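Local structure of autophagy protein 5 (Saccharomyces cerevisiae, 2DYO) at residues 178-181 / 182-185; 186-189 / 190-194; 268-271 / 272-276. The protein takes part in autophagic vesicle formation and cytoplasm-to-vacuole transport and is required for the selective degradation of the nucleus and of mitochondria. All blocks are in the same frame, centred on the assembly; numbering follows the deposited sequence.

Contact 1. Residues 178-181 / 182-185; sequences GSVI and TRNF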
loop_
_atom_site.group_PDB
_atom_site.type_symbol
_atom_site.label_atom_id
_atom_site.label_comp_id
_atom_site.label_asym_id
_atom_site.label_seq_id
_atom_site.Cartn_x
_atom_site.Cartn_y
_atom_site.Cartn_z
ATOM N N GLY A 178 -1.429 -2.432 -15.736
ATOM C CA GLY A 178 -0.791 -1.309 -16.389
ATOM C C GLY A 178 -1.192 0.041 -15.834
ATOM O O GLY A 178 -0.356 0.937 -15.715
ATOM N N SER A 179 -2.469 0.188 -15.495
ATOM C CA SER A 179 -2.977 1.443 -14.955
ATOM C C SER A 179 -2.280 1.816 -13.651
ATOM O O SER A 179 -2.184 2.991 -13.314
ATOM C CB SER A 179 -4.482 1.347 -14.707
ATOM O OG SER A 179 -4.759 0.423 -13.671
ATOM N N VAL A 180 -1.808 0.815 -12.913
ATOM C CA VAL A 180 -1.112 1.067 -11.650
ATOM C C VAL A 180 0.230 1.759 -11.892
ATOM O O VAL A 180 0.652 2.610 -11.105
ATOM C CB VAL A 180 -0.841 -0.244 -10.880
ATOM C CG1 VAL A 180 -0.094 0.067 -9.582
ATOM C CG2 VAL A 180 -2.158 -0.960 -10.580
ATOM N N ILE A 181 0.897 1.388 -12.982
ATOM C CA ILE A 181 2.191 1.968 -13.319
ATOM C C ILE A 181 2.020 3.339 -13.962
ATOM O O ILE A 181 2.708 4.295 -13.598
ATOM C CB ILE A 181 2.977 1.070 -14.305
ATOM C CG1 ILE A 181 3.080 -0.357 -13.761
ATOM C CG2 ILE A 181 4.362 1.654 -14.534
ATOM C CD1 ILE A 181 3.873 -0.483 -12.476
ATOM N N THR A 182 1.102 3.431 -14.921
ATOM C CA THR A 182 0.853 4.688 -15.622
ATOM C C THR A 182 -0.006 5.666 -14.826
ATOM O O THR A 182 -0.033 6.856 -15.125
ATOM C CB THR A 182 0.151 4.443 -16.971
ATOM O OG1 THR A 182 -1.066 3.725 -16.749
ATOM C CG2 THR A 182 1.042 3.645 -17.905
ATOM N N ARG A 183 -0.704 5.161 -13.810
ATOM C CA ARG A 183 -1.587 5.985 -12.986
ATOM C C ARG A 183 -2.819 6.399 -13.787
ATOM O O ARG A 183 -3.308 7.520 -13.660
ATOM C CB ARG A 183 -0.865 7.238 -12.470
ATOM C CG ARG A 183 0.447 6.958 -11.748
ATOM C CD ARG A 183 0.301 5.825 -10.741
ATOM N NE ARG A 183 -0.619 6.149 -9.655
ATOM C CZ ARG A 183 -1.046 5.263 -8.759
ATOM N NH1 ARG A 183 -0.641 3.999 -8.830
ATOM N NH2 ARG A 183 -1.867 5.643 -7.785
ATOM N N ASN A 184 -3.306 5.492 -14.626
ATOM C CA ASN A 184 -4.490 5.758 -15.432
ATOM C C ASN A 184 -5.712 5.427 -14.579
ATOM O O ASN A 184 -6.165 4.283 -14.541
ATOM C CB ASN A 184 -4.502 4.886 -16.690
ATOM C CG ASN A 184 -5.607 5.278 -17.658
ATOM O OD1 ASN A 184 -6.751 5.498 -17.251
ATOM N ND2 ASN A 184 -5.271 5.364 -18.943
ATOM N N PHE A 185 -6.230 6.440 -13.897
ATOM C CA PHE A 185 -7.387 6.285 -13.023
ATOM C C PHE A 185 -8.584 5.667 -13.737
ATOM O O PHE A 185 -9.218 4.739 -13.220
ATOM C CB PHE A 185 -7.777 7.650 -12.454
ATOM C CG PHE A 185 -8.924 7.604 -11.489
ATOM C CD1 PHE A 185 -8.791 6.967 -10.257
ATOM C CD2 PHE A 185 -10.135 8.213 -11.801
ATOM C CE1 PHE A 185 -9.849 6.942 -9.346
ATOM C CE2 PHE A 185 -11.200 8.193 -10.897
ATOM C CZ PHE A 185 -11.056 7.557 -9.668
#
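Thr182 lies one helical turn beyond Gly178, and Thr182 N donates a bond of 3.0 Å to Gly178 O, the last regular rung of helix 170-182. Thr182 OG1 tucks back over the turn, 3.5 Å from Ser179 CA. At Arg183 the chain changes course. Its phi is positive, so the backbone takes a left-handed conformation, and Arg183 N makes a weak bond to Ser179 O at 2.7 Å. The side chain bends at chi2 and chi3 and folds back beside the helix end. Arg183 CD comes within 3.3 Å of Val180 O, and Arg183 NH1 donates to the same oxygen at 3.0 Å, on a lone pair in the carbonyl plane. The guanidinium presents its edge to this carbonyl, while Glu45 O also accepts from NH1 and Trp12 forms a cation-pi contact. Next comes Asn184 N, bonded to Ser179 O at 3.0 Å. Such a six-to-one bond over a left-handed residue is one half of a Schellman motif, here within the alpha-helical bundle region. Asn184 then begins the next helix as its N-cap: with CG anti to the backbone N (chi1 -171°), OD1 accepts from Asp187 N. Asn184 CB remains behind, packed 4.1 Å from the CB of Ser179, whose own hydroxyl is bonded to Phe176 O.

Contact 2. Residues 186-189 / 190-194; sequences QDFI and EISNK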
loop_
_atom_site.group_PDB
_atom_site.type_symbol
_atom_site.label_atom_id
_atom_site.label_comp_id
_atom_site.label_asym_id
_atom_site.label_seq_id
_atom_site.Cartn_x
_atom_site.Cartn_y
_atom_site.Cartn_z
ATOM N N GLN A 186 -8.893 6.177 -14.928
ATOM C CA GLN A 186 -10.031 5.677 -15.692
ATOM C C GLN A 186 -9.962 4.178 -15.952
ATOM O O GLN A 186 -10.946 3.464 -15.767
ATOM C CB GLN A 186 -10.156 6.426 -17.026
ATOM C CG GLN A 186 -10.477 7.909 -16.897
ATOM C CD GLN A 186 -9.406 8.691 -16.151
ATOM O OE1 GLN A 186 -8.211 8.560 -16.430
ATOM N NE2 GLN A 186 -9.832 9.521 -15.204
ATOM N N ASP A 187 -8.808 3.693 -16.393
ATOM C CA ASP A 187 -8.676 2.269 -16.659
ATOM C C ASP A 187 -8.816 1.462 -15.371
ATOM O O ASP A 187 -9.489 0.434 -15.347
ATOM C CB ASP A 187 -7.329 1.961 -17.308
ATOM C CG ASP A 187 -7.240 2.454 -18.744
ATOM O OD1 ASP A 187 -6.178 2.252 -19.365
ATOM O OD2 ASP A 187 -8.225 3.037 -19.248
ATOM N N PHE A 188 -8.186 1.929 -14.297
ATOM C CA PHE A 188 -8.262 1.206 -13.031
ATOM C C PHE A 188 -9.703 1.077 -12.550
ATOM O O PHE A 188 -10.153 -0.012 -12.195
ATOM C CB PHE A 188 -7.414 1.894 -11.957
ATOM C CG PHE A 188 -7.381 1.140 -10.658
ATOM C CD1 PHE A 188 -8.406 1.284 -9.730
ATOM C CD2 PHE A 188 -6.366 0.225 -10.402
ATOM C CE1 PHE A 188 -8.428 0.522 -8.567
ATOM C CE2 PHE A 188 -6.379 -0.545 -9.238
ATOM C CZ PHE A 188 -7.411 -0.396 -8.322
ATOM N N ILE A 189 -10.425 2.191 -12.537
ATOM C CA ILE A 189 -11.820 2.189 -12.107
ATOM C C ILE A 189 -12.660 1.277 -12.999
ATOM O O ILE A 189 -13.526 0.541 -12.523
ATOM C CB ILE A 189 -12.415 3.611 -12.160
ATOM C CG1 ILE A 189 -11.830 4.464 -11.029
ATOM C CG2 ILE A 189 -13.936 3.548 -12.093
ATOM C CD1 ILE A 189 -12.180 3.965 -9.633
ATOM N N GLU A 190 -12.393 1.326 -14.297
ATOM C CA GLU A 190 -13.126 0.520 -15.258
ATOM C C GLU A 190 -13.026 -0.968 -14.973
ATOM O O GLU A 190 -14.042 -1.657 -14.859
ATOM C CB GLU A 190 -12.615 0.796 -16.675
ATOM C CG GLU A 190 -13.438 0.125 -17.760
ATOM C CD GLU A 190 -12.910 0.415 -19.153
ATOM O OE1 GLU A 190 -11.997 -0.306 -19.614
ATOM O OE2 GLU A 190 -13.402 1.378 -19.779
ATOM N N ILE A 191 -11.803 -1.471 -14.850
ATOM C CA ILE A 191 -11.620 -2.895 -14.608
ATOM C C ILE A 191 -11.988 -3.347 -13.194
ATOM O O ILE A 191 -12.634 -4.385 -13.026
ATOM C CB ILE A 191 -10.172 -3.332 -14.922
ATOM C CG1 ILE A 191 -9.809 -2.924 -16.349
ATOM C CG2 ILE A 191 -10.038 -4.840 -14.788
ATOM C CD1 ILE A 191 -10.723 -3.510 -17.403
ATOM N N SER A 192 -11.590 -2.584 -12.179
ATOM C CA SER A 192 -11.905 -2.977 -10.804
ATOM C C SER A 192 -13.413 -3.101 -10.607
ATOM O O SER A 192 -13.891 -4.027 -9.945
ATOM C CB SER A 192 -11.300 -1.984 -9.794
ATOM O OG SER A 192 -11.724 -0.648 -10.016
ATOM N N ASN A 193 -14.169 -2.183 -11.196
ATOM C CA ASN A 193 -15.622 -2.231 -11.081
ATOM C C ASN A 193 -16.197 -3.460 -11.788
ATOM O O ASN A 193 -17.155 -4.064 -11.310
ATOM C CB ASN A 193 -16.237 -0.950 -11.645
ATOM C CG ASN A 193 -16.182 0.202 -10.656
ATOM O OD1 ASN A 193 -16.407 1.357 -11.014
ATOM N ND2 ASN A 193 -15.890 -0.114 -9.397
ATOM N N LYS A 194 -15.601 -3.832 -12.916
ATOM C CA LYS A 194 -16.047 -4.996 -13.678
ATOM C C LYS A 194 -15.910 -6.286 -12.888
ATOM O O LYS A 194 -16.724 -7.196 -13.035
ATOM C CB LYS A 194 -15.238 -5.154 -14.968
ATOM C CG LYS A 194 -15.545 -4.161 -16.060
ATOM C CD LYS A 194 -14.945 -4.634 -17.382
ATOM C CE LYS A 194 -15.446 -6.031 -17.743
ATOM N NZ LYS A 194 -14.976 -6.478 -19.086
#
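Ser192 bonds twice to one carbonyl of the preceding turn, Phe188 O. This oxygen of Phe188 receives the backbone N of Ser192 at 2.9 Å and also its OG at 2.8 Å. The hydroxyl reaches it because OG lies between the backbone N and carbonyl carbon of Ser192 (chi1 57°), and it approaches from a direction tilted 32° out of the carbonyl plane. A serine in a buried part of a helix is commonly satisfied in this way, its hydroxyl turned back onto the preceding turn. Further backbone bonds run from Glu190 N to Gln186 O, from Ile191 N to Asp187 O and from Asn193 N to Ile189 O, as is regular in an alpha-helix.

Van der Waals contacts follow the same spacing. Phe188 CE1 comes to 3.8 Å from Ser192 OG, the hydroxyl lying obliquely beside the ring. Ile189 and Asn193 run side by side and point the same way; CG2 of Ile189 meets OD1 of Asn193 at 3.5 Å. On another side of the helix, Ile191 CG1 rests 3.5 Å from Asp187 O.

Charge enters at Asp187 and Glu190, whose OD2 and OE1 stand 5.1 Å apart. Their mutual repulsion is probably eased by Lys175, which touches Asp187 and forms a long, weak ion pair with Glu190.

Around helix 185-195, Ile191 packs on Phe176 of helix 170-182, the Phe188 ring meets those of Phe176 and Trp12, Ile189 and Asn193 touch Lys8 of helix 4-12, and Ser192 touches Arg274.

Contact 3. Residues 268-271 / 272-276; sequences DLYS and KLRSF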
loop_
_atom_site.group_PDB
_atom_site.type_symbol
_atom_site.label_atom_id
_atom_site.label_comp_id
_atom_site.label_asym_id
_atom_site.label_seq_id
_atom_site.Cartn_x
_atom_site.Cartn_y
_atom_site.Cartn_z
ATOM N N ASP A 268 -19.610 0.615 3.318
ATOM C CA ASP A 268 -19.181 1.928 2.850
ATOM C C ASP A 268 -17.666 2.044 2.907
ATOM O O ASP A 268 -17.023 2.462 1.941
ATOM C CB ASP A 268 -19.792 3.033 3.714
ATOM C CG ASP A 268 -21.071 3.581 3.134
ATOM O OD1 ASP A 268 -21.022 4.119 2.006
ATOM O OD2 ASP A 268 -22.121 3.478 3.802
ATOM N N LEU A 269 -17.099 1.677 4.051
ATOM C CA LEU A 269 -15.660 1.747 4.237
ATOM C C LEU A 269 -14.954 0.951 3.142
ATOM O O LEU A 269 -14.068 1.468 2.462
ATOM C CB LEU A 269 -15.278 1.207 5.616
ATOM C CG LEU A 269 -13.820 1.398 6.039
ATOM C CD1 LEU A 269 -13.448 2.876 5.993
ATOM C CD2 LEU A 269 -13.630 0.840 7.431
ATOM N N TYR A 270 -15.350 -0.304 2.960
ATOM C CA TYR A 270 -14.729 -1.126 1.929
ATOM C C TYR A 270 -14.898 -0.549 0.525
ATOM O O TYR A 270 -13.923 -0.302 -0.182
ATOM C CB TYR A 270 -15.304 -2.541 1.920
ATOM C CG TYR A 270 -14.712 -3.368 0.795
ATOM C CD1 TYR A 270 -13.445 -3.937 0.922
ATOM C CD2 TYR A 270 -15.369 -3.486 -0.434
ATOM C CE1 TYR A 270 -12.841 -4.596 -0.148
ATOM C CE2 TYR A 270 -14.770 -4.144 -1.518
ATOM C CZ TYR A 270 -13.503 -4.694 -1.365
ATOM O OH TYR A 270 -12.891 -5.321 -2.427
ATOM N N SER A 271 -16.144 -0.332 0.123
ATOM C CA SER A 271 -16.419 0.161 -1.219
ATOM C C SER A 271 -15.718 1.463 -1.576
ATOM O O SER A 271 -15.439 1.711 -2.743
ATOM C CB SER A 271 -17.929 0.316 -1.432
ATOM O OG SER A 271 -18.440 1.376 -0.653
ATOM N N LYS A 272 -15.407 2.280 -0.576
ATOM C CA LYS A 272 -14.767 3.562 -0.834
ATOM C C LYS A 272 -13.285 3.656 -0.507
ATOM O O LYS A 272 -12.518 4.274 -1.251
ATOM C CB LYS A 272 -15.532 4.662 -0.091
ATOM C CG LYS A 272 -16.931 4.871 -0.645
ATOM C CD LYS A 272 -17.786 5.757 0.245
ATOM C CE LYS A 272 -19.153 5.978 -0.399
ATOM N NZ LYS A 272 -20.144 6.550 0.544
ATOM N N LEU A 273 -12.876 3.048 0.600
ATOM C CA LEU A 273 -11.483 3.124 1.008
ATOM C C LEU A 273 -10.597 1.894 0.791
ATOM O O LEU A 273 -9.452 1.873 1.246
ATOM C CB LEU A 273 -11.418 3.566 2.475
ATOM C CG LEU A 273 -11.353 5.083 2.705
ATOM C CD1 LEU A 273 -12.396 5.806 1.862
ATOM C CD2 LEU A 273 -11.540 5.378 4.181
ATOM N N ARG A 274 -11.093 0.872 0.096
ATOM C CA ARG A 274 -10.251 -0.304 -0.141
ATOM C C ARG A 274 -9.015 0.138 -0.919
ATOM O O ARG A 274 -9.055 1.135 -1.642
ATOM C CB ARG A 274 -11.000 -1.373 -0.941
ATOM C CG ARG A 274 -11.324 -0.970 -2.375
ATOM C CD ARG A 274 -11.983 -2.120 -3.118
ATOM N NE ARG A 274 -12.418 -1.722 -4.455
ATOM C CZ ARG A 274 -13.062 -2.519 -5.302
ATOM N NH1 ARG A 274 -13.349 -3.765 -4.957
ATOM N NH2 ARG A 274 -13.426 -2.063 -6.495
ATOM N N SER A 275 -7.921 -0.601 -0.763
ATOM C CA SER A 275 -6.677 -0.284 -1.448
ATOM C C SER A 275 -6.673 -0.817 -2.885
ATOM O O SER A 275 -7.601 -1.521 -3.295
ATOM C CB SER A 275 -5.495 -0.845 -0.659
ATOM O OG SER A 275 -5.456 -0.278 0.647
ATOM N N PHE A 276 -5.618 -0.497 -3.636
ATOM C CA PHE A 276 -5.517 -0.889 -5.042
ATOM C C PHE A 276 -5.357 -2.384 -5.327
ATOM O O PHE A 276 -5.384 -2.792 -6.488
ATOM C CB PHE A 276 -4.387 -0.100 -5.726
ATOM C CG PHE A 276 -3.026 -0.717 -5.567
ATOM C CD1 PHE A 276 -2.427 -1.395 -6.629
ATOM C CD2 PHE A 276 -2.339 -0.621 -4.359
ATOM C CE1 PHE A 276 -1.159 -1.974 -6.488
ATOM C CE2 PHE A 276 -1.070 -1.195 -4.204
ATOM C CZ PHE A 276 -0.477 -1.874 -5.273
#
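In the ubiquitin-like UblB domain, the short helix 266-273 precedes the last strand of the beta-grasp sheet, and at its C-terminal end Arg274 crosses over Tyr270. Arg274 is the first residue to leave helical geometry. Its CG straddles the two main-chain neighbours of CA (chi1 67°) and starts an extended chain that passes over part of the tyrosine ring. Arg274 CB stands over one face, off centre, 4.1 Å from the centroid of the Tyr270 ring in a CH-pi contact. Further along, Arg274 CD comes 3.5 Å from Tyr270 CZ. Arg274 NH1 donates to Tyr270 OH at 3.0 Å. The guanidinium meets that oxygen edge-on, its plane turned 78° from the ring, so one side chain lies over part of one face and also binds the hydroxyl. Tyr270 OH in turn bonds Gly278 O, tying the helix end to the segment leading into strand 280-286.

Two residues earlier, Lys272 runs extended beside Asp268. Lys272 NZ forms a salt bridge to Asp268 OD1 at 3.0 Å, from the anti side and well out of the carboxylate plane, and pairs also with an acidic side chain of another protein chain. Leu269 CD1 packs on Leu273 CD2 at 3.6 Å, while Leu273 N bonds Leu269 O at 2.7 Å.

Leu269 and Tyr270 lie against Leu280 of strand 280-286, Tyr270 and Arg274 against Leu158 of helix 142-159, and Lys272 and Leu273 against Ile7 of helix 4-12.

In the fold
Contacts 1 and 2 share helix 185-195, which contact 1 begins and contact 2 continues, so both belong to the alpha-helical bundle region; contact 3 belongs to the UblB domain. All three are partly buried: contact 3 has no exposed residue among those touching, contact 1 has Thr182, and contact 2 has Gln186 and Glu190. Main-chain carbonyls dominate the polar chemistry of contacts 1 and 2, with a helix end and start in one and mid-helix in the other, whereas contact 3 adds to its backbone bonds a salt bridge and an arginine laid on a tyrosine. Contacts 1 and 2 both meet 272-276: Phe276 touches Val180 and Phe188, and Arg274 touches Ser192. Contacts 1 and 3 also border another protein chain, unlike contact 2.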